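Local coordinates for fructooligosaccharide ABC transporter substrate-binding protein FusA (Streptococcus pneumoniae, PDB 5G5Y), which binds short- and long-chain fructooligosaccharides, preferring tetrasaccharides and larger, and serves the FusABC-MsmK transporter that imports them, at residues N253-K258 against N273-S278. Sequence-based numbering, arbitrary orientation.
Sequences NSYIAK and NNVTGS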
loop_
_atom_site.group_PDB
_atom_site.type_symbol
_atom_site.label_atom_id
_atom_site.label_comp_id
_atom_site.label_asym_id
_atom_site.label_seq_id
_atom_site.Cartn_x
_atom_site.Cartn_y
_atom_site.Cartn_z
ATOM N N ASN A 253 -1.826 12.039 -15.675
ATOM C CA ASN A 253 -1.184 13.212 -16.300
ATOM C C ASN A 253 -2.126 14.392 -16.458
ATOM O O ASN A 253 -1.775 15.505 -16.106
ATOM C CB ASN A 253 -0.522 12.825 -17.637
ATOM C CG ASN A 253 0.787 12.065 -17.436
ATOM O OD1 ASN A 253 1.502 12.286 -16.469
ATOM N ND2 ASN A 253 1.113 11.197 -18.364
ATOM N N SER A 254 -3.340 14.154 -16.925
ATOM C CA SER A 254 -4.308 15.247 -17.043
ATOM C C SER A 254 -4.774 15.823 -15.689
ATOM O O SER A 254 -4.924 17.035 -15.517
ATOM C CB SER A 254 -5.526 14.795 -17.848
ATOM O OG SER A 254 -6.557 15.762 -17.677
ATOM N N TYR A 255 -5.003 14.917 -14.733
ATOM C CA TYR A 255 -5.465 15.268 -13.374
ATOM C C TYR A 255 -4.473 16.181 -12.690
ATOM O O TYR A 255 -4.839 17.221 -12.150
ATOM C CB TYR A 255 -5.577 13.968 -12.578
ATOM C CG TYR A 255 -6.249 13.978 -11.238
ATOM C CD1 TYR A 255 -7.622 14.183 -11.128
ATOM C CD2 TYR A 255 -5.542 13.637 -10.082
ATOM C CE1 TYR A 255 -8.268 14.107 -9.898
ATOM C CE2 TYR A 255 -6.181 13.557 -8.849
ATOM C CZ TYR A 255 -7.549 13.770 -8.765
ATOM O OH TYR A 255 -8.210 13.703 -7.568
ATOM N N ILE A 256 -3.208 15.799 -12.713
ATOM C CA ILE A 256 -2.179 16.654 -12.103
ATOM C C ILE A 256 -1.889 17.958 -12.882
ATOM O O ILE A 256 -1.452 18.931 -12.284
ATOM C CB ILE A 256 -0.892 15.887 -11.758
ATOM C CG1 ILE A 256 -0.102 15.502 -12.990
ATOM C CG2 ILE A 256 -1.228 14.645 -10.926
ATOM C CD1 ILE A 256 1.245 14.898 -12.658
ATOM N N ALA A 257 -2.145 17.997 -14.188
ATOM C CA ALA A 257 -2.048 19.277 -14.934
ATOM C C ALA A 257 -3.071 20.280 -14.424
ATOM O O ALA A 257 -2.752 21.447 -14.156
ATOM C CB ALA A 257 -2.237 19.046 -16.441
ATOM N N LYS A 258 -4.313 19.816 -14.259
ATOM C CA LYS A 258 -5.350 20.643 -13.685
ATOM C C LYS A 258 -5.096 20.953 -12.222
ATOM O O LYS A 258 -5.348 22.070 -11.780
ATOM C CB LYS A 258 -6.719 19.974 -13.824
ATOM C CG LYS A 258 -7.202 19.951 -15.252
ATOM C CD LYS A 258 -8.558 19.271 -15.359
ATOM C CE LYS A 258 -8.442 17.756 -15.321
ATOM N NZ LYS A 258 -9.794 17.201 -15.581
ATOM N N ASN A 273 1.000 17.075 -2.314
ATOM C CA ASN A 273 2.256 17.528 -2.932
ATOM C C ASN A 273 2.449 17.024 -4.373
ATOM O O ASN A 273 3.034 17.730 -5.204
ATOM C CB ASN A 273 3.454 17.185 -2.023
ATOM C CG ASN A 273 3.481 18.050 -0.763
ATOM O OD1 ASN A 273 3.968 19.183 -0.804
ATOM N ND2 ASN A 273 2.950 17.538 0.366
ATOM N N ASN A 274 1.907 15.843 -4.687
ATOM C CA ASN A 274 2.000 15.287 -6.015
ATOM C C ASN A 274 0.978 15.844 -7.011
ATOM O O ASN A 274 1.028 15.466 -8.180
ATOM C CB ASN A 274 1.878 13.757 -5.984
ATOM C CG ASN A 274 2.865 13.107 -5.010
ATOM O OD1 ASN A 274 2.479 12.301 -4.136
ATOM N ND2 ASN A 274 4.132 13.478 -5.130
ATOM N N VAL A 275 0.024 16.649 -6.559
ATOM C CA VAL A 275 -1.075 17.093 -7.423
ATOM C C VAL A 275 -1.160 18.589 -7.393
ATOM O O VAL A 275 -0.925 19.209 -8.435
ATOM C CB VAL A 275 -2.434 16.437 -7.071
ATOM C CG1 VAL A 275 -3.546 16.914 -8.002
ATOM C CG2 VAL A 275 -2.294 14.932 -7.174
ATOM N N THR A 276 -1.497 19.181 -6.245
ATOM C CA THR A 276 -1.616 20.637 -6.146
ATOM C C THR A 276 -0.329 21.338 -5.665
ATOM O O THR A 276 -0.232 22.556 -5.741
ATOM C CB THR A 276 -2.806 21.053 -5.288
ATOM O OG1 THR A 276 -2.760 20.388 -4.006
ATOM C CG2 THR A 276 -4.110 20.720 -6.051
ATOM N N GLY A 277 0.636 20.563 -5.182
ATOM C CA GLY A 277 1.961 21.081 -4.832
ATOM C C GLY A 277 2.173 21.306 -3.355
ATOM O O GLY A 277 1.292 21.031 -2.511
ATOM N N SER A 278 3.362 21.813 -3.038
ATOM C CA SER A 278 3.773 22.041 -1.651
ATOM C C SER A 278 3.454 23.462 -1.288
ATOM O O SER A 278 4.309 24.348 -1.391
ATOM C CB SER A 278 5.271 21.760 -1.470
ATOM O OG SER A 278 6.025 22.508 -2.413
#
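Val275 divides its two methyl branches between Ile256 and the ring of Tyr255, neighbours on helix 252-260. CG2 of Val275 meets CG2 of Ile256 at 3.9 Å, the two side chains slanting across each other. The second branch, CG1 of Val275, points opposite its backbone N (chi1 -179°), beside the carbonyl carbon, and approaches the Tyr255 ring obliquely, 4.4 Å from CE2 of Tyr255. The backbones are close as well: the CA atoms of Ile256 and Val275 are 4.8 Å apart. CG2 of Ile256 also rests 3.6 Å from the carbonyl O of Asn274, so one methyl touches both the valine branch and the peptide group before it. With CG1 of Ile256 between its backbone N and carbonyl carbon (chi1 72°), CG2 lies anti to the carbonyl carbon, beside the backbone N, and is the branch that meets the loop. Beyond the contact, the hydroxyl of Tyr255 is hydrogen-bonded to the carbonyl O of Phe268, and Val275 packs on Tyr267 and Thr269, so both residues also touch strand 264-269. The contact thus joins helix 252-260 to the loop that connects this strand to strand 282-284. Asn274, a substrate-binding residue, turns the end of its side chain away from the helix; that side chain lies about 5 Å from the side chain of Trp270, another residue of the oligosaccharide site. Made of methyl groups, part of an aromatic ring and a carbonyl oxygen met by a methyl, the contact holds through dispersion and burial of surface, 171 Å² summed over both sides, rather than through directional bonds.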